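Aminofutalosine deaminase (PDB 7LKK) catalyses the hydrolytic deamination of aminofutalosine in the menaquinone pathway of Helicobacter pylori, using a metal-dependent active site of the amidohydrolase family. Local coordinates at residues A135-H139 against L140-N144; E178-D181 against L182-Q185; V207-L210 against A211-Q215. All blocks are in the same frame, centred on the assembly; numbering follows the deposited sequence.

Overall arrangement
Followed from the N terminus, the three contacts come in series, none nested in or crossing another, and each closes a short turn at an end of a beta or alpha element of the amidohydrolase barrel. Interaction 1 rounds the bend from strand 130-137 into helix 143-147, beside the inhibitor. Interaction 2 finishes helix 166-180 and opens the way to strand 187-193; it packs on interaction 1 where Leu140 CD1 meets Leu179 CB at 4.0 Å and Val143 meets Leu182. Interaction 3 ends helix 201-213 ahead of strand 218-222. Its centre lies about 15 Å from that of interaction 2, and Lys180 approaches the Ser214 carbonyl.

Interaction 1. Residues A135-H139 against L140-N144; sequences AISNH and LIEVN. With MCF ((8R)-3-(5-S-methyl-5-thio-beta-D-ribofuranosyl)-3,6,7,8-tetrahydroimidazo[4,5-d][1,3]diazepin-8-ol), chain J; EDO (1,2-ethanediol), chain F.
Ser137 and Glu142 meet at the turn that leads from a barrel strand of the amidohydrolase fold into helix 143-147. The tight part is polar and buried. Ser137 OG gives its proton to Glu142 OE2 at 2.6 Å, on the syn side and 26° out of the carboxylate plane, while accepting from Leu140 N at 2.8 Å through a rather bent bond (136°). The acid reaches back because CG stands between the backbone N and the carbonyl carbon (chi1 77°) and the chain bends again at chi2. Leu140 CD2 lies 3.7 Å from Ser137 OG. Glu83 takes the backbone N-H groups of Asn138 and His139, holding the bend from outside.

The other side is looser. His139 is exposed; its CB lies 3.9 Å from Ile141 CG1, and Asn138 CB sits over one ring face, offset toward the rim. Asn138 turns to the pocket instead, where OD1 accepts from the ribosyl hydroxyl O3S of the bound methylthio-coformycin at 2.7 Å and ND2 is held by Glu158. Back in the buried part, one water lies 2.8 Å from Ile136 O and 2.7 Å from Glu142 OE1, bridging the two.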
loop_
_atom_site.group_PDB
_atom_site.type_symbol
_atom_site.label_atom_id
_atom_site.label_comp_id
_atom_site.label_asym_id
_atom_site.label_seq_id
_atom_site.Cartn_x
_atom_site.Cartn_y
_atom_site.Cartn_z
ATOM N N ALA A 135 17.758 -14.216 5.639
ATOM C CA ALA A 135 18.118 -13.191 6.612
ATOM C C ALA A 135 19.524 -12.673 6.336
ATOM O O ALA A 135 20.502 -13.421 6.451
ATOM C CB ALA A 135 18.021 -13.746 8.033
ATOM N N ILE A 136 19.624 -11.395 5.984
ATOM C CA ILE A 136 20.919 -10.743 5.832
ATOM C C ILE A 136 21.419 -10.326 7.208
ATOM O O ILE A 136 20.703 -9.664 7.968
ATOM C CB ILE A 136 20.818 -9.535 4.888
ATOM C CG1 ILE A 136 20.247 -9.959 3.534
ATOM C CG2 ILE A 136 22.182 -8.879 4.722
ATOM C CD1 ILE A 136 21.285 -10.493 2.567
ATOM N N SER A 137 22.655 -10.701 7.528
ATOM C CA SER A 137 23.197 -10.484 8.861
ATOM C C SER A 137 24.631 -9.990 8.761
ATOM O O SER A 137 25.436 -10.561 8.019
ATOM C CB SER A 137 23.144 -11.771 9.689
ATOM O OG SER A 137 23.573 -11.537 11.017
ATOM N N ASN A 138 24.942 -8.935 9.513
ATOM C CA ASN A 138 26.300 -8.414 9.611
ATOM C C ASN A 138 27.033 -8.872 10.862
ATOM O O ASN A 138 28.268 -8.912 10.862
ATOM C CB ASN A 138 26.284 -6.881 9.582
ATOM C CG ASN A 138 25.706 -6.328 8.296
ATOM O OD1 ASN A 138 24.748 -5.557 8.314
ATOM N ND2 ASN A 138 26.287 -6.720 7.169
ATOM N N HIS A 139 26.306 -9.214 11.929
ATOM C CA HIS A 139 26.921 -9.558 13.204
ATOM C C HIS A 139 26.331 -10.803 13.855
ATOM O O HIS A 139 26.753 -11.154 14.963
ATOM C CB HIS A 139 26.812 -8.380 14.186
ATOM C CG HIS A 139 27.332 -7.085 13.642
ATOM N ND1 HIS A 139 28.671 -6.862 13.399
ATOM C CD2 HIS A 139 26.693 -5.941 13.298
ATOM C CE1 HIS A 139 28.833 -5.639 12.929
ATOM N NE2 HIS A 139 27.649 -5.058 12.857
ATOM N N LEU A 140 25.358 -11.459 13.218
ATOM C CA LEU A 140 24.746 -12.695 13.721
ATOM C C LEU A 140 23.991 -12.481 15.032
ATOM O O LEU A 140 23.830 -13.415 15.823
ATOM C CB LEU A 140 25.788 -13.807 13.883
ATOM C CG LEU A 140 26.676 -14.110 12.675
ATOM C CD1 LEU A 140 27.597 -15.285 12.969
ATOM C CD2 LEU A 140 25.837 -14.379 11.435
ATOM N N ILE A 141 23.511 -11.258 15.273
ATOM C CA ILE A 141 22.789 -10.970 16.508
ATOM C C ILE A 141 21.390 -11.582 16.495
ATOM O O ILE A 141 20.823 -11.859 17.559
ATOM C CB ILE A 141 22.754 -9.446 16.742
ATOM C CG1 ILE A 141 24.173 -8.918 16.966
ATOM C CG2 ILE A 141 21.887 -9.078 17.938
ATOM C CD1 ILE A 141 24.253 -7.414 17.089
ATOM N N GLU A 142 20.832 -11.842 15.316
ATOM C CA GLU A 142 19.495 -12.409 15.202
ATOM C C GLU A 142 19.489 -13.928 15.095
ATOM O O GLU A 142 18.410 -14.527 15.126
ATOM C CB GLU A 142 18.776 -11.820 13.984
ATOM C CG GLU A 142 19.240 -12.408 12.661
ATOM C CD GLU A 142 20.428 -11.668 12.081
ATOM O OE1 GLU A 142 20.242 -10.929 11.091
ATOM O OE2 GLU A 142 21.547 -11.822 12.617
ATOM N N VAL A 143 20.660 -14.559 14.968
ATOM C CA VAL A 143 20.720 -15.987 14.653
ATOM C C VAL A 143 20.116 -16.824 15.775
ATOM O O VAL A 143 19.387 -17.790 15.522
ATOM C CB VAL A 143 22.172 -16.406 14.353
ATOM C CG1 VAL A 143 22.267 -17.915 14.176
ATOM C CG2 VAL A 143 22.680 -15.692 13.112
ATOM N N ASN A 144 20.420 -16.479 17.031
ATOM C CA ASN A 144 19.945 -17.277 18.160
ATOM C C ASN A 144 18.424 -17.366 18.178
ATOM O O ASN A 144 17.854 -18.455 18.318
ATOM C CB ASN A 144 20.469 -16.693 19.470
ATOM C CG ASN A 144 21.918 -17.057 19.730
ATOM O OD1 ASN A 144 22.469 -17.954 19.090
ATOM N ND2 ASN A 144 22.546 -16.359 20.670
HETATM O O8 MCF J . 18.832 -3.504 1.330
HETATM C C8 MCF J . 18.418 -2.420 2.122
HETATM C C7 MCF J . 18.701 -1.072 1.467
HETATM N N6 MCF J . 19.891 -1.135 0.655
HETATM C C5 MCF J . 21.105 -1.689 1.212
HETATM N N4 MCF J . 21.261 -2.230 2.557
HETATM C C10 MCF J . 20.361 -2.364 3.729
HETATM C C9 MCF J . 18.995 -2.475 3.552
HETATM N N1 MCF J . 18.444 -2.588 4.752
HETATM C C2 MCF J . 19.398 -2.572 5.681
HETATM N N3 MCF J . 20.568 -2.446 5.049
HETATM C C1S MCF J . 21.877 -2.375 5.769
HETATM C C2S MCF J . 23.000 -3.211 5.112
HETATM O O2S MCF J . 22.935 -4.510 5.519
HETATM O O4S MCF J . 22.326 -1.177 5.743
HETATM C C4S MCF J . 23.936 -1.299 5.875
HETATM C C3S MCF J . 24.257 -2.542 5.656
HETATM O O3S MCF J . 24.656 -3.192 6.957
HETATM C C5S MCF J . 24.594 -0.391 4.852
HETATM S S5S MCF J . 26.194 0.184 5.489
HETATM C C6S MCF J . 27.214 0.766 4.103
HETATM C C1 EDO F . 25.699 -2.565 10.844
HETATM O O1 EDO F . 24.522 -3.310 10.511
HETATM C C2 EDO F . 26.520 -2.300 9.587
HETATM O O2 EDO F . 25.921 -1.242 8.831
HETATM O O HOH W 1 18.411 -10.647 9.161
#

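Interaction 2. Residues E178-D181 against L182-Q185; sequences ELKD and LEDQ
Two bends in one chain and none beyond CG in the other bring Lys180 and Glu183 together: the lysine folds at chi2 (-67°) and chi3 (-72°), whereas the glutamate runs on extended. They are the first and last residues of a type I beta turn, which finishes helix 166-180 and starts the connection to strand 187-193 of the barrel. The two side chains consequently lie side by side and point the same way, and the ammonium forms a salt bridge from Lys180 NZ to Glu183 OE1 at 2.9 Å. The lysine comes to the syn side of that oxygen, though well off the carboxylate plane, and Lys180 CE lies 3.3 Å from Glu183 OE1.

Beneath the ion pair the backbone closes the turn. Glu183 N donates to Lys180 O at 3.2 Å, and one residue earlier Leu182 N donates to Leu179 O at 3.0 Å. Leu182 covers the last helical turn: Leu182 CG rests 3.5 Å from Glu178 O and the side chain also packs on Leu187, so it lies between the end of the helix and the next strand. Leu179 is buried against Val155, Leu157 and Ala189.

Glu183 is held at both oxygens, since OE2 accepts from the backbone N of Ala189 in that strand. A water completes the link at this surface site, accepting from Lys180 NZ at 3.0 Å and donating to Glu183 OE2 at 3.2 Å.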
loop_
_atom_site.group_PDB
_atom_site.type_symbol
_atom_site.label_atom_id
_atom_site.label_comp_id
_atom_site.label_asym_id
_atom_site.label_seq_id
_atom_site.Cartn_x
_atom_site.Cartn_y
_atom_site.Cartn_z
ATOM N N GLU A 178 31.786 -19.517 12.542
ATOM C CA GLU A 178 30.874 -19.512 13.679
ATOM C C GLU A 178 29.440 -19.764 13.228
ATOM O O GLU A 178 28.688 -20.485 13.893
ATOM C CB GLU A 178 30.991 -18.174 14.408
ATOM C CG GLU A 178 30.122 -18.004 15.635
ATOM C CD GLU A 178 30.390 -16.683 16.331
ATOM O OE1 GLU A 178 31.475 -16.104 16.103
ATOM O OE2 GLU A 178 29.520 -16.218 17.097
ATOM N N LEU A 179 29.052 -19.184 12.089
ATOM C CA LEU A 179 27.720 -19.427 11.541
ATOM C C LEU A 179 27.591 -20.852 11.019
ATOM O O LEU A 179 26.552 -21.497 11.208
ATOM C CB LEU A 179 27.428 -18.423 10.430
ATOM C CG LEU A 179 26.083 -18.564 9.712
ATOM C CD1 LEU A 179 24.936 -18.454 10.703
ATOM C CD2 LEU A 179 25.954 -17.528 8.606
ATOM N N LYS A 180 28.635 -21.354 10.356
ATOM C CA LYS A 180 28.606 -22.712 9.823
ATOM C C LYS A 180 28.402 -23.739 10.928
ATOM O O LYS A 180 27.717 -24.747 10.730
ATOM C CB LYS A 180 29.896 -23.006 9.057
ATOM C CG LYS A 180 29.927 -22.459 7.641
ATOM C CD LYS A 180 28.914 -23.161 6.748
ATOM C CE LYS A 180 29.336 -24.585 6.427
ATOM N NZ LYS A 180 28.484 -25.177 5.359
ATOM N N ASP A 181 28.998 -23.505 12.101
ATOM C CA ASP A 181 28.873 -24.455 13.200
ATOM C C ASP A 181 27.482 -24.468 13.818
ATOM O O ASP A 181 27.196 -25.346 14.639
ATOM C CB ASP A 181 29.918 -24.148 14.275
ATOM C CG ASP A 181 31.332 -24.466 13.821
ATOM O OD1 ASP A 181 31.487 -25.223 12.840
ATOM O OD2 ASP A 181 32.288 -23.960 14.449
ATOM N N LEU A 182 26.609 -23.538 13.437
ATOM C CA LEU A 182 25.235 -23.507 13.915
ATOM C C LEU A 182 24.249 -24.095 12.916
ATOM O O LEU A 182 23.048 -24.137 13.203
ATOM C CB LEU A 182 24.829 -22.070 14.260
ATOM C CG LEU A 182 25.620 -21.405 15.390
ATOM C CD1 LEU A 182 25.317 -19.914 15.461
ATOM C CD2 LEU A 182 25.333 -22.084 16.722
ATOM N N GLU A 183 24.723 -24.543 11.756
ATOM C CA GLU A 183 23.833 -25.101 10.747
ATOM C C GLU A 183 23.131 -26.349 11.270
ATOM O O GLU A 183 23.719 -27.160 11.989
ATOM C CB GLU A 183 24.619 -25.441 9.478
ATOM C CG GLU A 183 24.781 -24.285 8.507
ATOM C CD GLU A 183 25.437 -24.709 7.206
ATOM O OE1 GLU A 183 26.339 -25.571 7.251
ATOM O OE2 GLU A 183 25.051 -24.185 6.139
ATOM N N ASP A 184 21.866 -26.498 10.897
ATOM C CA ASP A 184 21.107 -27.711 11.175
ATOM C C ASP A 184 20.066 -27.869 10.070
ATOM O O ASP A 184 20.201 -27.292 8.988
ATOM C CB ASP A 184 20.499 -27.663 12.590
ATOM C CG ASP A 184 19.648 -26.421 12.836
ATOM O OD1 ASP A 184 19.099 -25.846 11.872
ATOM O OD2 ASP A 184 19.521 -26.019 14.013
ATOM N N GLN A 185 19.024 -28.656 10.342
ATOM C CA GLN A 185 17.988 -28.878 9.341
ATOM C C GLN A 185 17.153 -27.631 9.077
ATOM O O GLN A 185 16.460 -27.570 8.057
ATOM C CB GLN A 185 17.081 -30.029 9.775
ATOM C CG GLN A 185 17.732 -31.394 9.664
ATOM C CD GLN A 185 17.051 -32.432 10.528
ATOM O OE1 GLN A 185 15.828 -32.569 10.504
ATOM N NE2 GLN A 185 17.839 -33.174 11.298
HETATM O O HOH W 2 26.908 -23.159 3.762
#

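Interaction 3. Residues V207-L210 against A211-Q215; sequences VIQL and AKDSQ
Leu210 O is gripped twice by Ser214 at the C-terminal end of helix 201-213, where a Schellman motif stops the helix before strand 218-222. Ser214 OG donates to Leu210 O at 2.8 Å and Ser214 N at 3.0 Å, the two arriving from opposite faces of the carbonyl plane. With OG lying between its own backbone N and carbonyl carbon (chi1 63°), the serine turns back over the last turn; Ser216 OG is a further partner for that hydroxyl. Gln215, with its positive phi, is the C-prime residue, and Ser216 N returns to Ala211 O.

Next come the side chains of the helix surface. Gln209 bends at chi2, which swings its amide back to Asp213: Gln209 NE2 donates to Asp213 OD1 at 3.2 Å. The acceptor lies close to the amide plane, but the amide nitrogen meets the carboxylate from above its plane, the two planes being 38° apart. Lys212 runs out fully extended alongside the buried Ile208, Lys212 CE passing 3.9 Å from Ile208 CG2.

A further shell sets the helix against the barrel wall. Val207, Leu210 and Ala211 lie on Leu191 of strand 187-193; Val207 also touches Phe172, and Leu210 touches Phe176, both of helix 166-180, while Ile208 touches Leu218 and Phe266. At the exposed polar side chains, a water donates to Gln209 OE1 at 2.8 Å and accepts from Lys212 NZ at 2.9 Å.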
loop_
_atom_site.group_PDB
_atom_site.type_symbol
_atom_site.label_atom_id
_atom_site.label_comp_id
_atom_site.label_asym_id
_atom_site.label_seq_id
_atom_site.Cartn_x
_atom_site.Cartn_y
_atom_site.Cartn_z
ATOM N N VAL A 207 35.243 -13.317 -0.667
ATOM C CA VAL A 207 33.970 -13.808 -0.146
ATOM C C VAL A 207 33.336 -14.783 -1.130
ATOM O O VAL A 207 32.825 -15.839 -0.738
ATOM C CB VAL A 207 33.027 -12.631 0.171
ATOM C CG1 VAL A 207 31.669 -13.147 0.627
ATOM C CG2 VAL A 207 33.638 -11.721 1.230
ATOM N N ILE A 208 33.383 -14.456 -2.424
ATOM C CA ILE A 208 32.798 -15.327 -3.442
ATOM C C ILE A 208 33.520 -16.667 -3.472
ATOM O O ILE A 208 32.896 -17.725 -3.621
ATOM C CB ILE A 208 32.831 -14.632 -4.816
ATOM C CG1 ILE A 208 31.846 -13.461 -4.844
ATOM C CG2 ILE A 208 32.542 -15.623 -5.936
ATOM C CD1 ILE A 208 32.176 -12.410 -5.883
ATOM N N GLN A 209 34.848 -16.643 -3.329
ATOM C CA GLN A 209 35.607 -17.888 -3.284
ATOM C C GLN A 209 35.250 -18.706 -2.050
ATOM O O GLN A 209 35.122 -19.933 -2.129
ATOM C CB GLN A 209 37.106 -17.594 -3.319
ATOM C CG GLN A 209 37.965 -18.831 -3.529
ATOM C CD GLN A 209 37.694 -19.501 -4.862
ATOM O OE1 GLN A 209 37.910 -18.911 -5.921
ATOM N NE2 GLN A 209 37.212 -20.737 -4.816
ATOM N N LEU A 210 35.097 -18.043 -0.899
ATOM C CA LEU A 210 34.697 -18.745 0.316
ATOM C C LEU A 210 33.335 -19.406 0.151
ATOM O O LEU A 210 33.107 -20.512 0.655
ATOM C CB LEU A 210 34.679 -17.777 1.499
ATOM C CG LEU A 210 34.180 -18.353 2.826
ATOM C CD1 LEU A 210 35.186 -19.345 3.395
ATOM C CD2 LEU A 210 33.897 -17.242 3.820
ATOM N N ALA A 211 32.418 -18.743 -0.557
ATOM C CA ALA A 211 31.114 -19.340 -0.821
ATOM C C ALA A 211 31.240 -20.585 -1.688
ATOM O O ALA A 211 30.567 -21.592 -1.443
ATOM C CB ALA A 211 30.195 -18.313 -1.479
ATOM N N LYS A 212 32.093 -20.531 -2.714
ATOM C CA LYS A 212 32.307 -21.699 -3.562
ATOM C C LYS A 212 32.929 -22.845 -2.776
ATOM O O LYS A 212 32.507 -24.000 -2.911
ATOM C CB LYS A 212 33.191 -21.330 -4.752
ATOM C CG LYS A 212 32.565 -20.337 -5.708
ATOM C CD LYS A 212 33.515 -19.992 -6.840
ATOM C CE LYS A 212 32.893 -18.989 -7.791
ATOM N NZ LYS A 212 33.784 -18.676 -8.941
ATOM N N ASP A 213 33.935 -22.546 -1.949
ATOM C CA ASP A 213 34.591 -23.590 -1.168
ATOM C C ASP A 213 33.634 -24.242 -0.181
ATOM O O ASP A 213 33.780 -25.430 0.130
ATOM C CB ASP A 213 35.803 -23.015 -0.435
ATOM C CG ASP A 213 36.902 -22.574 -1.382
ATOM O OD1 ASP A 213 36.851 -22.963 -2.568
ATOM O OD2 ASP A 213 37.816 -21.840 -0.944
ATOM N N SER A 214 32.652 -23.494 0.317
ATOM C CA SER A 214 31.695 -24.006 1.286
ATOM C C SER A 214 30.344 -24.330 0.661
ATOM O O SER A 214 29.407 -24.677 1.387
ATOM C CB SER A 214 31.513 -23.007 2.429
ATOM O OG SER A 214 30.969 -21.789 1.954
ATOM N N GLN A 215 30.227 -24.226 -0.664
ATOM C CA GLN A 215 28.983 -24.504 -1.384
ATOM C C GLN A 215 27.826 -23.679 -0.822
ATOM O O GLN A 215 26.726 -24.182 -0.576
ATOM C CB GLN A 215 28.661 -26.001 -1.361
ATOM C CG GLN A 215 29.782 -26.883 -1.899
ATOM C CD GLN A 215 29.450 -28.363 -1.830
ATOM O OE1 GLN A 215 29.410 -29.049 -2.850
ATOM N NE2 GLN A 215 29.214 -28.862 -0.623
HETATM O O HOH W 3 35.834 -17.615 -7.211
#